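Local coordinates for hypothetical protein PH1109 (Pyrococcus horikoshii, PDB 2E6U) that is a small protein of unassigned function that adopts a Rossmann-like CoA-binding fold and holds coenzyme A in this crystal, at residues I25-A30 and I40-L45; E79-F84 and K100-V105; V105-N110 and L125-N130. All blocks are in the same frame, centred on the assembly; numbering follows the deposited sequence.

Contact 1: residues I25-A30 and I40-L45; sequences IALVGA and IVMKYL. With COA (coenzyme A), chain F.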
loop_
_atom_site.group_PDB
_atom_site.type_symbol
_atom_site.label_atom_id
_atom_site.label_comp_id
_atom_site.label_asym_id
_atom_site.label_seq_id
_atom_site.Cartn_x
_atom_site.Cartn_y
_atom_site.Cartn_z
ATOM N N ILE A 25 -0.216 -2.205 7.657
ATOM C CA ILE A 25 -0.561 -1.620 6.358
ATOM C C ILE A 25 -1.659 -0.564 6.527
ATOM O O ILE A 25 -2.681 -0.821 7.190
ATOM C CB ILE A 25 -1.091 -2.686 5.386
ATOM C CG1 ILE A 25 -0.252 -3.989 5.385
ATOM C CG2 ILE A 25 -1.294 -2.080 3.950
ATOM C CD1 ILE A 25 1.181 -3.838 4.974
ATOM N N ALA A 26 -1.464 0.610 5.934
ATOM C CA ALA A 26 -2.567 1.593 5.788
ATOM C C ALA A 26 -3.043 1.423 4.355
ATOM O O ALA A 26 -2.305 1.742 3.391
ATOM C CB ALA A 26 -2.083 3.013 6.044
ATOM N N LEU A 27 -4.258 0.893 4.200
ATOM C CA LEU A 27 -4.798 0.628 2.875
ATOM C C LEU A 27 -5.713 1.798 2.466
ATOM O O LEU A 27 -6.854 1.935 2.935
ATOM C CB LEU A 27 -5.514 -0.728 2.806
ATOM C CG LEU A 27 -5.801 -1.325 1.409
ATOM C CD1 LEU A 27 -5.764 -2.838 1.467
ATOM C CD2 LEU A 27 -7.139 -0.845 0.775
ATOM N N VAL A 28 -5.184 2.629 1.567
ATOM C CA VAL A 28 -5.808 3.916 1.228
ATOM C C VAL A 28 -6.762 3.712 0.069
ATOM O O VAL A 28 -6.371 3.149 -0.958
ATOM C CB VAL A 28 -4.722 4.960 0.864
ATOM C CG1 VAL A 28 -5.367 6.259 0.417
ATOM C CG2 VAL A 28 -3.745 5.185 2.059
ATOM N N GLY A 29 -7.999 4.199 0.197
ATOM C CA GLY A 29 -9.024 3.883 -0.772
ATOM C C GLY A 29 -9.797 2.628 -0.429
ATOM O O GLY A 29 -10.523 2.075 -1.253
ATOM N N ALA A 30 -9.658 2.176 0.820
ATOM C CA ALA A 30 -10.443 1.038 1.281
ATOM C C ALA A 30 -11.934 1.237 1.014
ATOM O O ALA A 30 -12.458 2.365 1.124
ATOM C CB ALA A 30 -10.199 0.820 2.785
ATOM N N ILE A 40 -11.091 -6.659 -2.180
ATOM C CA ILE A 40 -10.547 -8.000 -2.424
ATOM C C ILE A 40 -9.145 -8.134 -1.807
ATOM O O ILE A 40 -8.873 -9.098 -1.089
ATOM C CB ILE A 40 -10.497 -8.314 -3.950
ATOM C CG1 ILE A 40 -11.923 -8.289 -4.528
ATOM C CG2 ILE A 40 -9.802 -9.676 -4.194
ATOM C CD1 ILE A 40 -11.983 -8.368 -6.095
ATOM N N VAL A 41 -8.281 -7.157 -2.047
ATOM C CA VAL A 41 -6.900 -7.199 -1.533
ATOM C C VAL A 41 -6.904 -7.060 0.005
ATOM O O VAL A 41 -6.126 -7.751 0.688
ATOM C CB VAL A 41 -6.014 -6.106 -2.203
ATOM C CG1 VAL A 41 -4.636 -5.986 -1.536
ATOM C CG2 VAL A 41 -5.899 -6.383 -3.740
ATOM N N MET A 42 -7.772 -6.200 0.547
ATOM C CA MET A 42 -7.855 -6.059 2.025
ATOM C C MET A 42 -8.240 -7.394 2.670
ATOM O O MET A 42 -7.619 -7.823 3.647
ATOM C CB MET A 42 -8.842 -4.965 2.444
ATOM C CG MET A 42 -8.883 -4.811 3.983
ATOM S SD MET A 42 -9.641 -3.273 4.416
ATOM C CE MET A 42 -9.864 -3.483 6.214
ATOM N N LYS A 43 -9.256 -8.061 2.117
ATOM C CA LYS A 43 -9.704 -9.349 2.644
ATOM C C LYS A 43 -8.549 -10.370 2.604
ATOM O O LYS A 43 -8.273 -11.080 3.589
ATOM C CB LYS A 43 -10.896 -9.849 1.822
ATOM C CG LYS A 43 -11.869 -10.828 2.527
ATOM C CD LYS A 43 -11.301 -11.484 3.800
ATOM C CE LYS A 43 -12.370 -12.127 4.705
ATOM N NZ LYS A 43 -12.568 -11.354 6.003
ATOM N N TYR A 44 -7.853 -10.410 1.475
ATOM C CA TYR A 44 -6.727 -11.330 1.308
ATOM C C TYR A 44 -5.604 -11.071 2.328
ATOM O O TYR A 44 -5.108 -11.990 3.002
ATOM C CB TYR A 44 -6.176 -11.210 -0.116
ATOM C CG TYR A 44 -5.010 -12.127 -0.377
ATOM C CD1 TYR A 44 -3.706 -11.720 -0.115
ATOM C CD2 TYR A 44 -5.213 -13.403 -0.898
ATOM C CE1 TYR A 44 -2.610 -12.576 -0.351
ATOM C CE2 TYR A 44 -4.126 -14.247 -1.145
ATOM C CZ TYR A 44 -2.839 -13.825 -0.857
ATOM O OH TYR A 44 -1.768 -14.668 -1.113
ATOM N N LEU A 45 -5.236 -9.815 2.475
ATOM C CA LEU A 45 -4.155 -9.462 3.382
ATOM C C LEU A 45 -4.542 -9.823 4.806
ATOM O O LEU A 45 -3.711 -10.347 5.548
ATOM C CB LEU A 45 -3.876 -7.977 3.278
ATOM C CG LEU A 45 -2.770 -7.451 2.344
ATOM C CD1 LEU A 45 -2.016 -8.452 1.451
ATOM C CD2 LEU A 45 -3.040 -6.049 1.757
HETATM N N1A COA F . -9.110 9.078 0.207
HETATM C C2A COA F . -9.305 7.648 0.391
HETATM N N3A COA F . -10.205 7.015 -0.555
HETATM C C4A COA F . -10.748 7.747 -1.558
HETATM C C5A COA F . -10.476 9.111 -1.720
HETATM C C6A COA F . -9.650 9.776 -0.807
HETATM N N6A COA F . -9.358 11.126 -0.865
HETATM N N7A COA F . -11.183 9.509 -2.810
HETATM C C8A COA F . -11.850 8.452 -3.314
HETATM N N9A COA F . -11.561 7.377 -2.539
HETATM C C1B COA F . -12.098 6.026 -2.688
HETATM C C2B COA F . -13.624 6.070 -2.930
HETATM O O2B COA F . -14.385 6.169 -1.717
HETATM C C3B COA F . -13.877 4.805 -3.746
HETATM O O3B COA F . -14.508 3.755 -3.010
HETATM P P3B COA F . -16.108 3.619 -2.973
HETATM O O7A COA F . -16.601 5.021 -2.625
HETATM O O8A COA F . -16.476 3.184 -4.372
HETATM O O9A COA F . -16.404 2.549 -1.941
HETATM C C4B COA F . -12.490 4.365 -4.183
HETATM O O4B COA F . -11.627 5.425 -3.855
HETATM C C5B COA F . -12.334 4.160 -5.687
HETATM O O5B COA F . -12.948 5.268 -6.354
HETATM P P1A COA F . -12.417 5.676 -7.814
HETATM O O1A COA F . -10.978 6.073 -7.669
HETATM O O2A COA F . -13.458 6.685 -8.277
HETATM O O3A COA F . -12.593 4.289 -8.565
HETATM P P2A COA F . -12.179 3.882 -10.072
HETATM O O4A COA F . -11.891 5.153 -10.801
HETATM O O5A COA F . -13.200 2.860 -10.491
HETATM O O6A COA F . -10.821 3.086 -9.842
HETATM C CBP COA F . -8.716 2.837 -8.732
HETATM C CCP COA F . -9.583 3.765 -9.581
HETATM C CDP COA F . -9.350 2.596 -7.355
HETATM C CEP COA F . -7.376 3.551 -8.499
HETATM C CAP COA F . -8.567 1.480 -9.416
HETATM O OAP COA F . -7.898 1.581 -10.703
HETATM C C9P COA F . -7.814 0.604 -8.409
HETATM O O9P COA F . -8.647 -0.449 -7.972
HETATM N N8P COA F . -6.509 0.183 -8.862
HETATM C C7P COA F . -5.783 -0.889 -8.218
HETATM C C6P COA F . -6.091 -2.121 -9.056
HETATM C C5P COA F . -5.230 -3.366 -8.822
HETATM O O5P COA F . -4.041 -3.171 -8.086
HETATM N N4P COA F . -5.959 -4.488 -8.330
HETATM C C3P COA F . -5.224 -5.648 -7.876
HETATM C C2P COA F . -5.888 -6.913 -8.371
HETATM S S1P COA F . -4.699 -8.265 -8.189
#
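Leu27, on strand 24-28, reaches helix 37-47 through a single methyl: its CD1 lies 3.9 Å from CB of Met42. The two side chains cross obliquely, and the leucine tip meets the root of the methionine (CA and CB) rather than its thioether. With CG anti to the backbone N (chi1 -164°), the Leu27 branch is carried out from the strand toward the helix, where the same CD1 also approaches Leu45 CD2 at 4.2 Å and, at the limit of contact, CG1 of Val41. Met42 is likewise anti at chi1 (-178°) and extended beyond CG, which brings its sulfur past Leu27, Met42 SD 4.4 Å from Ala30 CB. Strand and helix run nearly antiparallel, their local axes at 164° and 10.4 Å apart, in the beta-alpha-beta unit closed by strand 51-55; Val52 of that strand touches Leu27, Met42 and Leu45. At the end of the strand, a type II turn has Leu27 and Ala30 facing Met42 while Gly29 between them meets the coenzyme A adenine, Gly29 CA to N3A 3.4 Å. No hydrogen bond links the two segments and all touching residues are buried, consistent with a contact held by apolar packing and the exclusion of water.

Contact 2: residues E79-F84 and K100-V105; sequences EVVDLF and KGAKVV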
loop_
_atom_site.group_PDB
_atom_site.type_symbol
_atom_site.label_atom_id
_atom_site.label_comp_id
_atom_site.label_asym_id
_atom_site.label_seq_id
_atom_site.Cartn_x
_atom_site.Cartn_y
_atom_site.Cartn_z
ATOM N N GLU A 79 3.757 0.748 8.506
ATOM C CA GLU A 79 4.988 0.423 7.769
ATOM C C GLU A 79 4.842 0.596 6.261
ATOM O O GLU A 79 5.793 1.035 5.590
ATOM C CB GLU A 79 5.397 -1.005 8.114
ATOM C CG GLU A 79 5.857 -1.090 9.586
ATOM C CD GLU A 79 5.805 -2.487 10.184
ATOM O OE1 GLU A 79 5.094 -3.360 9.668
ATOM O OE2 GLU A 79 6.487 -2.703 11.217
ATOM N N VAL A 80 3.668 0.229 5.737
ATOM C CA VAL A 80 3.396 0.302 4.301
ATOM C C VAL A 80 2.129 1.112 4.079
ATOM O O VAL A 80 1.104 0.854 4.724
ATOM C CB VAL A 80 3.159 -1.082 3.702
ATOM C CG1 VAL A 80 2.868 -0.991 2.174
ATOM C CG2 VAL A 80 4.340 -2.027 3.991
ATOM N N VAL A 81 2.200 2.074 3.156
ATOM C CA VAL A 81 0.993 2.750 2.659
ATOM C C VAL A 81 0.654 2.139 1.302
ATOM O O VAL A 81 1.423 2.296 0.349
ATOM C CB VAL A 81 1.160 4.278 2.629
ATOM C CG1 VAL A 81 -0.121 4.947 2.090
ATOM C CG2 VAL A 81 1.422 4.807 4.046
ATOM N N ASP A 82 -0.460 1.399 1.249
ATOM C CA ASP A 82 -0.873 0.589 0.097
ATOM C C ASP A 82 -1.975 1.404 -0.576
ATOM O O ASP A 82 -3.047 1.614 0.000
ATOM C CB ASP A 82 -1.375 -0.793 0.559
ATOM C CG ASP A 82 -1.649 -1.754 -0.582
ATOM O OD1 ASP A 82 -1.086 -1.581 -1.702
ATOM O OD2 ASP A 82 -2.416 -2.717 -0.369
ATOM N N LEU A 83 -1.678 1.904 -1.777
ATOM C CA LEU A 83 -2.536 2.913 -2.437
ATOM C C LEU A 83 -3.540 2.340 -3.443
ATOM O O LEU A 83 -3.141 1.661 -4.398
ATOM C CB LEU A 83 -1.626 3.888 -3.160
ATOM C CG LEU A 83 -0.983 5.148 -2.598
ATOM C CD1 LEU A 83 -1.455 5.756 -1.270
ATOM C CD2 LEU A 83 0.513 5.239 -2.856
ATOM N N PHE A 84 -4.835 2.609 -3.222
ATOM C CA PHE A 84 -5.906 2.222 -4.141
ATOM C C PHE A 84 -6.718 3.496 -4.470
ATOM O O PHE A 84 -7.954 3.495 -4.447
ATOM C CB PHE A 84 -6.845 1.190 -3.532
ATOM C CG PHE A 84 -6.269 -0.205 -3.429
ATOM C CD1 PHE A 84 -6.563 -1.159 -4.410
ATOM C CD2 PHE A 84 -5.491 -0.573 -2.339
ATOM C CE1 PHE A 84 -6.059 -2.472 -4.320
ATOM C CE2 PHE A 84 -4.981 -1.874 -2.229
ATOM C CZ PHE A 84 -5.267 -2.823 -3.227
ATOM N N LYS A 100 4.247 10.122 8.903
ATOM C CA LYS A 100 3.895 8.995 9.771
ATOM C C LYS A 100 5.127 8.144 10.089
ATOM O O LYS A 100 5.146 7.402 11.077
ATOM C CB LYS A 100 2.804 8.128 9.104
ATOM C CG LYS A 100 2.313 6.938 9.935
ATOM C CD LYS A 100 1.633 7.416 11.210
ATOM C CE LYS A 100 0.855 6.300 11.863
ATOM N NZ LYS A 100 0.569 6.656 13.288
ATOM N N GLY A 101 6.160 8.260 9.260
ATOM C CA GLY A 101 7.349 7.418 9.413
ATOM C C GLY A 101 7.165 6.027 8.826
ATOM O O GLY A 101 7.798 5.057 9.271
ATOM N N ALA A 102 6.304 5.918 7.809
ATOM C CA ALA A 102 6.158 4.674 7.076
ATOM C C ALA A 102 7.463 4.381 6.324
ATOM O O ALA A 102 8.271 5.288 6.096
ATOM C CB ALA A 102 4.981 4.731 6.098
ATOM N N LYS A 103 7.652 3.120 5.968
ATOM C CA LYS A 103 8.880 2.647 5.330
ATOM C C LYS A 103 8.717 2.414 3.840
ATOM O O LYS A 103 9.707 2.439 3.089
ATOM C CB LYS A 103 9.358 1.343 5.975
ATOM C CG LYS A 103 9.666 1.453 7.458
ATOM C CD LYS A 103 10.718 2.530 7.685
ATOM C CE LYS A 103 11.460 2.329 8.973
ATOM N NZ LYS A 103 11.908 3.661 9.467
ATOM N N VAL A 104 7.482 2.140 3.417
ATOM C CA VAL A 104 7.217 1.692 2.059
ATOM C C VAL A 104 5.971 2.386 1.540
ATOM O O VAL A 104 4.958 2.427 2.245
ATOM C CB VAL A 104 6.993 0.157 1.996
ATOM C CG1 VAL A 104 6.568 -0.319 0.569
ATOM C CG2 VAL A 104 8.244 -0.608 2.491
ATOM N N VAL A 105 6.041 2.920 0.317
ATOM C CA VAL A 105 4.839 3.383 -0.392
ATOM C C VAL A 105 4.616 2.384 -1.513
ATOM O O VAL A 105 5.553 2.097 -2.283
ATOM C CB VAL A 105 4.992 4.832 -0.966
ATOM C CG1 VAL A 105 3.806 5.199 -1.872
ATOM C CG2 VAL A 105 5.108 5.851 0.153
#
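Glu79 meets Ala102, Lys103 and Val104 through its carbonyl, not its carboxylate, and has the largest share of surface buried here. Its O accepts two backbone bonds: Lys103 N at 2.8 Å, tilted 29° from the carbonyl plane, and Val104 N at 3.0 Å, nearly in line with the C=O but with a more bent N-H...O angle (136°). This double grip fixes the start of the parallel pairing. The CB of Glu79 points away from the other segment, and its carboxylate forms a salt bridge with Arg21 and accepts a bond from Lys24 N.

Val105 and Val81 come next in buried area and form a parallel bridge, flanked by the bridge of Val80 with Val104. The ladder continues with Val81 N to Val104 O, 2.9 Å and fairly straight. On the face bearing Val81 and Val105, CG2 of Val81 reaches Ala102 CB at 4.1 Å, whereas Val105, its CG1 anti to the backbone N (chi1 172°), presses that methyl on Leu83 CD2 at 3.4 Å, tighter than usual carbon contact. On the other face Val80 and Val104 lie side by side, Val80 CG2 to Val104 CB 4.0 Å.

Gly101, with positive phi, ends helix 87-100 in a Schellman motif and turns the chain into strand 104-107, completing a beta-alpha-beta crossover. That helix covers the Val81 and Val105 face through Ala97 and Val94, with Thr90 and Tyr93 against Leu83; beyond strand 80-83 the sheet continues into strand 24-28.

Contact 3: residues V105-N110 and L125-N130; sequences VWFQYN and LIIVAN. With COA (coenzyme A), chain F.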
loop_
_atom_site.group_PDB
_atom_site.type_symbol
_atom_site.label_atom_id
_atom_site.label_comp_id
_atom_site.label_asym_id
_atom_site.label_seq_id
_atom_site.Cartn_x
_atom_site.Cartn_y
_atom_site.Cartn_z
ATOM N N VAL A 105 6.041 2.920 0.317
ATOM C CA VAL A 105 4.839 3.383 -0.392
ATOM C C VAL A 105 4.616 2.384 -1.513
ATOM O O VAL A 105 5.553 2.097 -2.283
ATOM C CB VAL A 105 4.992 4.832 -0.966
ATOM C CG1 VAL A 105 3.806 5.199 -1.872
ATOM C CG2 VAL A 105 5.108 5.851 0.153
ATOM N N TRP A 106 3.411 1.820 -1.589
ATOM C CA TRP A 106 3.109 0.778 -2.574
ATOM C C TRP A 106 2.011 1.267 -3.531
ATOM O O TRP A 106 0.837 1.349 -3.150
ATOM C CB TRP A 106 2.686 -0.537 -1.883
ATOM C CG TRP A 106 2.544 -1.750 -2.768
ATOM C CD1 TRP A 106 1.719 -1.876 -3.862
ATOM C CD2 TRP A 106 3.234 -3.020 -2.646
ATOM N NE1 TRP A 106 1.857 -3.120 -4.419
ATOM C CE2 TRP A 106 2.781 -3.839 -3.704
ATOM C CE3 TRP A 106 4.184 -3.543 -1.734
ATOM C CZ2 TRP A 106 3.231 -5.161 -3.891
ATOM C CZ3 TRP A 106 4.636 -4.851 -1.917
ATOM C CH2 TRP A 106 4.158 -5.649 -2.989
ATOM N N PHE A 107 2.409 1.575 -4.773
ATOM C CA PHE A 107 1.459 1.973 -5.837
ATOM C C PHE A 107 0.827 0.741 -6.499
ATOM O O PHE A 107 1.501 -0.010 -7.258
ATOM C CB PHE A 107 2.176 2.830 -6.901
ATOM C CG PHE A 107 2.644 4.162 -6.416
ATOM C CD1 PHE A 107 1.788 5.256 -6.427
ATOM C CD2 PHE A 107 3.957 4.344 -5.975
ATOM C CE1 PHE A 107 2.219 6.509 -5.993
ATOM C CE2 PHE A 107 4.416 5.582 -5.546
ATOM C CZ PHE A 107 3.548 6.696 -5.557
ATOM N N GLN A 108 -0.461 0.515 -6.243
ATOM C CA GLN A 108 -1.216 -0.571 -6.899
ATOM C C GLN A 108 -1.437 -0.196 -8.381
ATOM O O GLN A 108 -1.065 0.905 -8.764
ATOM C CB GLN A 108 -2.569 -0.807 -6.223
ATOM C CG GLN A 108 -2.453 -1.360 -4.785
ATOM C CD GLN A 108 -2.285 -2.887 -4.720
ATOM O OE1 GLN A 108 -2.854 -3.669 -5.536
ATOM N NE2 GLN A 108 -1.573 -3.326 -3.708
ATOM N N TYR A 109 -2.032 -1.087 -9.184
ATOM C CA TYR A 109 -2.181 -0.795 -10.629
ATOM C C TYR A 109 -3.033 0.452 -10.799
ATOM O O TYR A 109 -4.040 0.623 -10.107
ATOM C CB TYR A 109 -2.865 -1.915 -11.413
ATOM C CG TYR A 109 -2.354 -3.317 -11.204
ATOM C CD1 TYR A 109 -0.998 -3.593 -11.118
ATOM C CD2 TYR A 109 -3.249 -4.387 -11.162
ATOM C CE1 TYR A 109 -0.541 -4.909 -10.943
ATOM C CE2 TYR A 109 -2.802 -5.705 -10.987
ATOM C CZ TYR A 109 -1.452 -5.946 -10.888
ATOM O OH TYR A 109 -1.028 -7.250 -10.735
ATOM N N ASN A 110 -2.612 1.309 -11.729
ATOM C CA ASN A 110 -3.365 2.505 -12.109
ATOM C C ASN A 110 -3.312 3.659 -11.103
ATOM O O ASN A 110 -4.083 4.611 -11.222
ATOM C CB ASN A 110 -4.809 2.130 -12.490
ATOM C CG ASN A 110 -4.865 1.112 -13.654
ATOM O OD1 ASN A 110 -4.026 1.136 -14.562
ATOM N ND2 ASN A 110 -5.842 0.216 -13.614
ATOM N N LEU A 125 11.946 6.570 1.650
ATOM C CA LEU A 125 11.066 5.409 1.611
ATOM C C LEU A 125 11.312 4.486 0.417
ATOM O O LEU A 125 11.770 4.917 -0.654
ATOM C CB LEU A 125 9.594 5.838 1.678
ATOM C CG LEU A 125 9.100 6.304 3.052
ATOM C CD1 LEU A 125 9.715 7.630 3.474
ATOM C CD2 LEU A 125 7.591 6.424 3.046
ATOM N N ILE A 126 11.013 3.209 0.604
ATOM C CA ILE A 126 11.003 2.264 -0.482
ATOM C C ILE A 126 9.735 2.493 -1.316
ATOM O O ILE A 126 8.631 2.624 -0.772
ATOM C CB ILE A 126 11.033 0.828 0.053
ATOM C CG1 ILE A 126 12.302 0.597 0.894
ATOM C CG2 ILE A 126 10.916 -0.195 -1.069
ATOM C CD1 ILE A 126 12.242 -0.666 1.746
ATOM N N ILE A 127 9.902 2.527 -2.636
ATOM C CA ILE A 127 8.769 2.619 -3.554
ATOM C C ILE A 127 8.557 1.294 -4.276
ATOM O O ILE A 127 9.486 0.739 -4.916
ATOM C CB ILE A 127 8.953 3.793 -4.554
ATOM C CG1 ILE A 127 8.973 5.116 -3.770
ATOM C CG2 ILE A 127 7.851 3.778 -5.616
ATOM C CD1 ILE A 127 9.913 6.146 -4.336
ATOM N N VAL A 128 7.349 0.762 -4.152
ATOM C CA VAL A 128 6.918 -0.377 -4.944
ATOM C C VAL A 128 5.917 0.184 -5.942
ATOM O O VAL A 128 4.992 0.901 -5.563
ATOM C CB VAL A 128 6.273 -1.515 -4.096
ATOM C CG1 VAL A 128 5.832 -2.667 -4.972
ATOM C CG2 VAL A 128 7.242 -1.991 -2.978
ATOM N N ALA A 129 6.121 -0.105 -7.222
ATOM C CA ALA A 129 5.297 0.526 -8.258
ATOM C C ALA A 129 4.716 -0.463 -9.250
ATOM O O ALA A 129 5.400 -1.405 -9.692
ATOM C CB ALA A 129 6.082 1.634 -8.976
ATOM N N ASN A 130 3.438 -0.259 -9.560
ATOM C CA ASN A 130 2.715 -1.100 -10.507
ATOM C C ASN A 130 2.760 -2.591 -10.163
ATOM O O ASN A 130 3.026 -3.444 -11.017
ATOM C CB ASN A 130 3.228 -0.829 -11.925
ATOM C CG ASN A 130 2.186 -1.083 -12.985
ATOM O OD1 ASN A 130 2.496 -1.644 -14.038
ATOM N ND2 ASN A 130 0.942 -0.660 -12.725
HETATM N N1A COA F . -9.110 9.078 0.207
HETATM C C2A COA F . -9.305 7.648 0.391
HETATM N N3A COA F . -10.205 7.015 -0.555
HETATM C C4A COA F . -10.748 7.747 -1.558
HETATM C C5A COA F . -10.476 9.111 -1.720
HETATM C C6A COA F . -9.650 9.776 -0.807
HETATM N N6A COA F . -9.358 11.126 -0.865
HETATM N N7A COA F . -11.183 9.509 -2.810
HETATM C C8A COA F . -11.850 8.452 -3.314
HETATM N N9A COA F . -11.561 7.377 -2.539
HETATM C C1B COA F . -12.098 6.026 -2.688
HETATM C C2B COA F . -13.624 6.070 -2.930
HETATM O O2B COA F . -14.385 6.169 -1.717
HETATM C C3B COA F . -13.877 4.805 -3.746
HETATM O O3B COA F . -14.508 3.755 -3.010
HETATM P P3B COA F . -16.108 3.619 -2.973
HETATM O O7A COA F . -16.601 5.021 -2.625
HETATM O O8A COA F . -16.476 3.184 -4.372
HETATM O O9A COA F . -16.404 2.549 -1.941
HETATM C C4B COA F . -12.490 4.365 -4.183
HETATM O O4B COA F . -11.627 5.425 -3.855
HETATM C C5B COA F . -12.334 4.160 -5.687
HETATM O O5B COA F . -12.948 5.268 -6.354
HETATM P P1A COA F . -12.417 5.676 -7.814
HETATM O O1A COA F . -10.978 6.073 -7.669
HETATM O O2A COA F . -13.458 6.685 -8.277
HETATM O O3A COA F . -12.593 4.289 -8.565
HETATM P P2A COA F . -12.179 3.882 -10.072
HETATM O O4A COA F . -11.891 5.153 -10.801
HETATM O O5A COA F . -13.200 2.860 -10.491
HETATM O O6A COA F . -10.821 3.086 -9.842
HETATM C CBP COA F . -8.716 2.837 -8.732
HETATM C CCP COA F . -9.583 3.765 -9.581
HETATM C CDP COA F . -9.350 2.596 -7.355
HETATM C CEP COA F . -7.376 3.551 -8.499
HETATM C CAP COA F . -8.567 1.480 -9.416
HETATM O OAP COA F . -7.898 1.581 -10.703
HETATM C C9P COA F . -7.814 0.604 -8.409
HETATM O O9P COA F . -8.647 -0.449 -7.972
HETATM N N8P COA F . -6.509 0.183 -8.862
HETATM C C7P COA F . -5.783 -0.889 -8.218
HETATM C C6P COA F . -6.091 -2.121 -9.056
HETATM C C5P COA F . -5.230 -3.366 -8.822
HETATM O O5P COA F . -4.041 -3.171 -8.086
HETATM N N4P COA F . -5.959 -4.488 -8.330
HETATM C C3P COA F . -5.224 -5.648 -7.876
HETATM C C2P COA F . -5.888 -6.913 -8.371
HETATM S S1P COA F . -4.699 -8.265 -8.189
#
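The Trp106 indole takes Val128 on one face: CG1, the branch anti to the backbone N, sits 3.5 Å from the centroid of the six-membered ring and 11° off its normal, a CH-pi contact. Val128 CG2 falls nearer the rim, 3.6 Å from Trp106 CE3. The Phe107 ring, on the other side of the sheet, is met at its edge by Val128 O, near its plane, and by Ile127 CG2, in plane 3.9 Å from Phe107 CE2, these two side chains lying side by side. Asn130 O lies at the Tyr109 ring edge, and that ring stands 71° from the Asn130 amide.

Three backbone bonds knit the parallel strands: Val105 N to Ile126 O, Val128 N to Val105 O at 2.9 Å and nearly straight (174°), and Phe107 N to Val128 O. Tyr109 N donates to coenzyme A O5P at 3.1 Å, while the ligand N8P gives a weak bond back to Tyr109 O, so the backbone of Tyr109 pairs with the pantetheine arm.

Strand 126-129 is one of the two edge strands of the sheet. Helix 114-122, connecting the two strands, packs on the face of Phe107 and Ile127, while helix 133-141 meets Trp106, whose NE1 bonds Arg131 O.

In the fold
All three contacts involve one five-stranded parallel sheet of order 51-55, 24-28, 80-83, 104-107, 126-129, and they follow one another along the chain. Contact 1 joins a strand to its crossover helix, whereas contacts 2 and 3 pair adjacent strands and share Val105. Centres of contacts 1 and 2 lie 12 Å apart, those of 2 and 3 are 9 Å apart, and those of 1 and 3 are 14 Å apart. Probable hydrogen bonds continue the sheet between them, from Val28 N to Asp82 O and from Trp106 N to Val81 O. Contacts 1 and 3 both touch coenzyme A, consistent with a Rossmann-like sheet binding its ligand along the C-terminal ends of its strands.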